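Local coordinates for protein bifunctional enzyme IspD/IspF (Campylobacter jejuni, PDB 1W55) that makes 4-diphosphocytidyl-2-C-methyl-D-erythritol from CTP and methylerythritol phosphate, and cyclises its 2-phosphate to methylerythritol 2,4-cyclodiphosphate with release of CMP, two steps of isoprenoid precursor synthesis, at residues P226-M238 with S311-I325. Residues are numbered along the deposited sequence; the frame is centred on the assembly and turned at random.
Sequences PLLLAGVQIHPTM and SPKLKDFKQAMQSNI. With C (cytidine-5'-monophosphate), chain C.
Asn324 ND2 donates to Ala230 O at 2.7 Å, the bond nearly straight (172°) and the acceptor lying in the amide plane. This carbonyl sits in the type I' turn of a beta hairpin, strands 227-229 and 232-235, which packs on the first turns of helix 318-329 and the cytidine-binding loop before it in the IspF domain. With CG anti to the backbone N (chi1 -156°), Asn324 extends its amide to the turn, whose Ala230 and Gly231 amides are held by Asp247. From the same turn, Ala230 CB touches both Met321 CB and Ile325 CG1, the latter at 3.8 Å, while Met321, bent at chi3, presses CE on Leu229 CB at 3.5 Å, tighter than usual. Ile234 touches Pro312, Leu314, Phe317 and Met321: its CA stands over the Phe317 ring, 4.2 Å from the centroid, in a CH-pi contact, and CD1 touches Phe317 CB. Pro312, after a cis peptide bond, turns CD to Leu227 CD2 (3.5 Å) and Met238 SD. The same loop reads the base of CMP: Leu314 N donates to N3 (2.9 Å), and N4 gives a weak bond to Pro312 O. Leu314 serves both sides: its N bonds the base, while its CD2 lies 3.6 Å from Ile234 CG2.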
loop_
_atom_site.group_PDB
_atom_site.type_symbol
_atom_site.label_atom_id
_atom_site.label_comp_id
_atom_site.label_asym_id
_atom_site.label_seq_id
_atom_site.Cartn_x
_atom_site.Cartn_y
_atom_site.Cartn_z
ATOM N N PRO A 226 35.675 11.391 -48.608
ATOM C CA PRO A 226 35.107 12.094 -47.455
ATOM C C PRO A 226 35.327 11.346 -46.139
ATOM O O PRO A 226 35.241 10.112 -46.075
ATOM C CB PRO A 226 33.614 12.170 -47.794
ATOM C CG PRO A 226 33.577 12.138 -49.313
ATOM C CD PRO A 226 34.671 11.172 -49.673
ATOM N N LEU A 227 35.649 12.117 -45.108
ATOM C CA LEU A 227 35.707 11.625 -43.754
ATOM C C LEU A 227 34.299 11.705 -43.193
ATOM O O LEU A 227 33.746 12.793 -43.027
ATOM C CB LEU A 227 36.678 12.471 -42.919
ATOM C CG LEU A 227 36.844 12.041 -41.463
ATOM C CD1 LEU A 227 37.267 10.576 -41.384
ATOM C CD2 LEU A 227 37.835 12.956 -40.730
ATOM N N LEU A 228 33.715 10.539 -42.946
ATOM C CA LEU A 228 32.380 10.420 -42.363
ATOM C C LEU A 228 32.501 9.885 -40.944
ATOM O O LEU A 228 33.075 8.817 -40.726
ATOM C CB LEU A 228 31.519 9.444 -43.179
ATOM C CG LEU A 228 31.126 9.773 -44.620
ATOM C CD1 LEU A 228 30.209 8.672 -45.148
ATOM C CD2 LEU A 228 30.444 11.128 -44.727
ATOM N N LEU A 229 31.974 10.628 -39.987
ATOM C CA LEU A 229 31.954 10.177 -38.604
ATOM C C LEU A 229 30.530 10.336 -38.097
ATOM O O LEU A 229 29.945 11.423 -38.201
ATOM C CB LEU A 229 32.936 10.980 -37.754
ATOM C CG LEU A 229 34.434 10.839 -38.045
ATOM C CD1 LEU A 229 35.214 11.666 -37.023
ATOM C CD2 LEU A 229 34.893 9.379 -38.037
ATOM N N ALA A 230 29.969 9.246 -37.573
ATOM C CA ALA A 230 28.546 9.185 -37.224
ATOM C C ALA A 230 27.686 9.647 -38.404
ATOM O O ALA A 230 26.645 10.296 -38.222
ATOM C CB ALA A 230 28.245 10.011 -35.956
ATOM N N GLY A 231 28.139 9.308 -39.611
ATOM C CA GLY A 231 27.407 9.598 -40.833
ATOM C C GLY A 231 27.455 11.053 -41.273
ATOM O O GLY A 231 26.729 11.442 -42.179
ATOM N N VAL A 232 28.298 11.851 -40.626
ATOM C CA VAL A 232 28.396 13.282 -40.881
ATOM C C VAL A 232 29.726 13.579 -41.576
ATOM O O VAL A 232 30.782 13.120 -41.126
ATOM C CB VAL A 232 28.310 14.077 -39.550
ATOM C CG1 VAL A 232 28.609 15.579 -39.770
ATOM C CG2 VAL A 232 26.935 13.871 -38.878
ATOM N N GLN A 233 29.688 14.339 -42.671
ATOM C CA GLN A 233 30.925 14.643 -43.389
ATOM C C GLN A 233 31.758 15.672 -42.638
ATOM O O GLN A 233 31.307 16.794 -42.386
ATOM C CB GLN A 233 30.669 15.097 -44.828
ATOM C CG GLN A 233 31.963 15.138 -45.652
ATOM C CD GLN A 233 31.749 15.567 -47.083
ATOM O OE1 GLN A 233 32.096 16.691 -47.456
ATOM N NE2 GLN A 233 31.182 14.680 -47.890
ATOM N N ILE A 234 32.975 15.274 -42.282
ATOM C CA ILE A 234 33.876 16.104 -41.481
ATOM C C ILE A 234 34.864 16.842 -42.390
ATOM O O ILE A 234 35.219 17.998 -42.155
ATOM C CB ILE A 234 34.663 15.209 -40.473
ATOM C CG1 ILE A 234 33.720 14.308 -39.650
ATOM C CG2 ILE A 234 35.569 16.045 -39.583
ATOM C CD1 ILE A 234 32.471 14.990 -39.081
ATOM N N HIS A 235 35.314 16.133 -43.419
ATOM C CA HIS A 235 36.337 16.610 -44.324
ATOM C C HIS A 235 36.087 15.970 -45.681
ATOM O O HIS A 235 35.707 14.794 -45.735
ATOM C CB HIS A 235 37.729 16.241 -43.817
ATOM C CG HIS A 235 38.813 17.093 -44.393
ATOM N ND1 HIS A 235 39.403 16.822 -45.610
ATOM C CD2 HIS A 235 39.393 18.230 -43.937
ATOM C CE1 HIS A 235 40.307 17.748 -45.876
ATOM N NE2 HIS A 235 40.325 18.613 -44.874
ATOM N N PRO A 236 36.280 16.728 -46.768
ATOM C CA PRO A 236 35.996 16.214 -48.119
ATOM C C PRO A 236 36.969 15.150 -48.640
ATOM O O PRO A 236 36.567 14.390 -49.515
ATOM C CB PRO A 236 36.041 17.482 -49.006
ATOM C CG PRO A 236 36.958 18.450 -48.259
ATOM C CD PRO A 236 36.731 18.138 -46.792
ATOM N N THR A 237 38.196 15.083 -48.124
ATOM C CA THR A 237 39.225 14.225 -48.718
ATOM C C THR A 237 40.063 13.433 -47.709
ATOM O O THR A 237 40.761 12.492 -48.082
ATOM C CB THR A 237 40.206 15.070 -49.579
ATOM O OG1 THR A 237 40.835 16.045 -48.745
ATOM C CG2 THR A 237 39.482 15.909 -50.637
ATOM N N MET A 238 40.031 13.839 -46.442
ATOM C CA MET A 238 40.892 13.218 -45.429
ATOM C C MET A 238 40.250 11.942 -44.877
ATOM O O MET A 238 39.982 11.837 -43.671
ATOM C CB MET A 238 41.213 14.207 -44.291
ATOM C CG MET A 238 42.500 13.910 -43.541
ATOM S SD MET A 238 42.661 14.806 -41.953
ATOM C CE MET A 238 42.805 16.478 -42.448
ATOM N N SER A 311 43.878 15.407 -36.176
ATOM C CA SER A 311 43.118 16.229 -37.123
ATOM C C SER A 311 42.056 15.364 -37.807
ATOM O O SER A 311 42.176 14.141 -37.807
ATOM C CB SER A 311 44.055 16.820 -38.198
ATOM O OG SER A 311 45.127 17.541 -37.613
ATOM N N PRO A 312 41.016 15.975 -38.375
ATOM C CA PRO A 312 40.720 17.405 -38.235
ATOM C C PRO A 312 39.994 17.710 -36.936
ATOM O O PRO A 312 39.639 16.772 -36.213
ATOM C CB PRO A 312 39.793 17.682 -39.423
ATOM C CG PRO A 312 39.134 16.409 -39.697
ATOM C CD PRO A 312 40.035 15.297 -39.234
ATOM N N LYS A 313 39.793 18.996 -36.648
ATOM C CA LYS A 313 39.055 19.442 -35.468
ATOM C C LYS A 313 37.585 19.099 -35.637
ATOM O O LYS A 313 36.990 19.397 -36.665
ATOM C CB LYS A 313 39.227 20.955 -35.243
ATOM C CG LYS A 313 39.727 21.300 -33.837
ATOM C CD LYS A 313 39.257 22.667 -33.347
ATOM C CE LYS A 313 39.361 22.785 -31.811
ATOM N NZ LYS A 313 40.752 22.601 -31.260
ATOM N N LEU A 314 37.011 18.463 -34.621
ATOM C CA LEU A 314 35.633 17.978 -34.676
ATOM C C LEU A 314 34.622 18.937 -34.080
ATOM O O LEU A 314 33.422 18.701 -34.158
ATOM C CB LEU A 314 35.521 16.618 -33.972
ATOM C CG LEU A 314 36.337 15.460 -34.556
ATOM C CD1 LEU A 314 35.919 14.183 -33.878
ATOM C CD2 LEU A 314 36.136 15.345 -36.060
ATOM N N LYS A 315 35.115 20.005 -33.471
ATOM C CA LYS A 315 34.290 20.965 -32.736
ATOM C C LYS A 315 32.975 21.347 -33.427
ATOM O O LYS A 315 31.884 21.262 -32.815
ATOM C CB LYS A 315 35.119 22.224 -32.432
ATOM C CG LYS A 315 34.352 23.387 -31.796
ATOM C CD LYS A 315 35.244 24.619 -31.720
ATOM C CE LYS A 315 34.802 25.558 -30.614
ATOM N NZ LYS A 315 33.670 26.447 -31.001
ATOM N N ASP A 316 33.075 21.760 -34.695
ATOM C CA ASP A 316 31.926 22.302 -35.409
ATOM C C ASP A 316 30.937 21.211 -35.840
ATOM O O ASP A 316 29.848 21.515 -36.333
ATOM C CB ASP A 316 32.372 23.146 -36.617
ATOM C CG ASP A 316 33.095 24.447 -36.212
ATOM O OD1 ASP A 316 33.005 24.904 -35.042
ATOM O OD2 ASP A 316 33.783 25.093 -37.029
ATOM N N PHE A 317 31.315 19.949 -35.633
ATOM C CA PHE A 317 30.528 18.811 -36.123
ATOM C C PHE A 317 29.883 17.987 -35.007
ATOM O O PHE A 317 29.079 17.088 -35.271
ATOM C CB PHE A 317 31.402 17.935 -37.028
ATOM C CG PHE A 317 32.003 18.688 -38.192
ATOM C CD1 PHE A 317 33.291 19.212 -38.112
ATOM C CD2 PHE A 317 31.265 18.902 -39.358
ATOM C CE1 PHE A 317 33.841 19.927 -39.187
ATOM C CE2 PHE A 317 31.803 19.625 -40.440
ATOM C CZ PHE A 317 33.091 20.133 -40.354
ATOM N N LYS A 318 30.232 18.293 -33.762
ATOM C CA LYS A 318 29.832 17.457 -32.627
ATOM C C LYS A 318 28.322 17.404 -32.424
ATOM O O LYS A 318 27.774 16.330 -32.209
ATOM C CB LYS A 318 30.540 17.894 -31.340
ATOM C CG LYS A 318 31.999 17.507 -31.294
ATOM C CD LYS A 318 32.732 18.305 -30.201
ATOM C CE LYS A 318 34.233 18.005 -30.213
ATOM N NZ LYS A 318 34.981 18.835 -29.226
ATOM N N GLN A 319 27.651 18.550 -32.506
ATOM C CA GLN A 319 26.191 18.587 -32.361
ATOM C C GLN A 319 25.469 17.810 -33.483
ATOM O O GLN A 319 24.500 17.085 -33.225
ATOM C CB GLN A 319 25.655 20.028 -32.225
ATOM C CG GLN A 319 26.180 20.805 -30.983
ATOM C CD GLN A 319 25.878 20.106 -29.644
ATOM O OE1 GLN A 319 24.725 19.782 -29.357
ATOM N NE2 GLN A 319 26.909 19.880 -28.833
ATOM N N ALA A 320 25.960 17.951 -34.711
ATOM C CA ALA A 320 25.411 17.215 -35.846
ATOM C C ALA A 320 25.615 15.681 -35.728
ATOM O O ALA A 320 24.718 14.910 -36.048
ATOM C CB ALA A 320 26.010 17.751 -37.156
ATOM N N MET A 321 26.796 15.256 -35.282
ATOM C CA MET A 321 27.068 13.833 -35.033
ATOM C C MET A 321 26.106 13.259 -33.989
ATOM O O MET A 321 25.498 12.202 -34.201
ATOM C CB MET A 321 28.516 13.639 -34.567
ATOM C CG MET A 321 29.540 13.802 -35.682
ATOM S SD MET A 321 31.256 13.820 -35.130
ATOM C CE MET A 321 31.465 12.236 -34.854
ATOM N N GLN A 322 25.973 13.975 -32.873
ATOM C CA GLN A 322 25.041 13.631 -31.800
ATOM C C GLN A 322 23.612 13.511 -32.312
ATOM O O GLN A 322 22.885 12.571 -31.963
ATOM C CB GLN A 322 25.118 14.680 -30.676
ATOM C CG GLN A 322 26.366 14.511 -29.813
ATOM C CD GLN A 322 26.698 15.710 -28.910
ATOM O OE1 GLN A 322 27.862 15.905 -28.568
ATOM N NE2 GLN A 322 25.689 16.488 -28.512
ATOM N N SER A 323 23.215 14.464 -33.148
ATOM C CA SER A 323 21.857 14.504 -33.676
ATOM C C SER A 323 21.598 13.378 -34.690
ATOM O O SER A 323 20.518 12.774 -34.702
ATOM C CB SER A 323 21.544 15.899 -34.262
ATOM O OG SER A 323 20.404 15.845 -35.105
ATOM N N ASN A 324 22.583 13.089 -35.532
ATOM C CA ASN A 324 22.474 11.963 -36.470
ATOM C C ASN A 324 22.432 10.578 -35.784
ATOM O O ASN A 324 21.661 9.703 -36.195
ATOM C CB ASN A 324 23.595 12.022 -37.513
ATOM C CG ASN A 324 23.237 11.283 -38.809
ATOM O OD1 ASN A 324 22.096 11.338 -39.288
ATOM N ND2 ASN A 324 24.210 10.581 -39.372
ATOM N N ILE A 325 23.248 10.387 -34.743
ATOM C CA ILE A 325 23.158 9.187 -33.899
ATOM C C ILE A 325 21.779 9.062 -33.264
ATOM O O ILE A 325 21.216 7.975 -33.229
ATOM C CB ILE A 325 24.252 9.163 -32.775
ATOM C CG1 ILE A 325 25.656 9.003 -33.362
ATOM C CG2 ILE A 325 23.967 8.030 -31.754
ATOM C CD1 ILE A 325 26.798 9.432 -32.386
HETATM O OP3 C C . 43.113 18.267 -25.504
HETATM P P C C . 43.550 18.764 -26.849
HETATM O OP1 C C . 44.004 17.677 -27.769
HETATM O OP2 C C . 44.532 19.894 -26.733
HETATM O "O5'" C C . 42.225 19.366 -27.520
HETATM C "C5'" C C . 41.563 20.501 -26.981
HETATM C "C4'" C C . 40.096 20.499 -27.407
HETATM O "O4'" C C . 39.950 20.508 -28.835
HETATM C "C3'" C C . 39.300 19.276 -26.952
HETATM O "O3'" C C . 38.790 19.422 -25.629
HETATM C "C2'" C C . 38.182 19.198 -27.976
HETATM O "O2'" C C . 37.165 20.137 -27.636
HETATM C "C1'" C C . 38.794 19.756 -29.243
HETATM N N1 C C . 39.176 18.780 -30.294
HETATM C C2 C C . 38.345 18.578 -31.416
HETATM O O2 C C . 37.258 19.189 -31.499
HETATM N N3 C C . 38.706 17.722 -32.408
HETATM C C4 C C . 39.873 17.039 -32.333
HETATM N N4 C C . 40.242 16.178 -33.322
HETATM C C5 C C . 40.698 17.213 -31.230
HETATM C C6 C C . 40.337 18.102 -30.219
#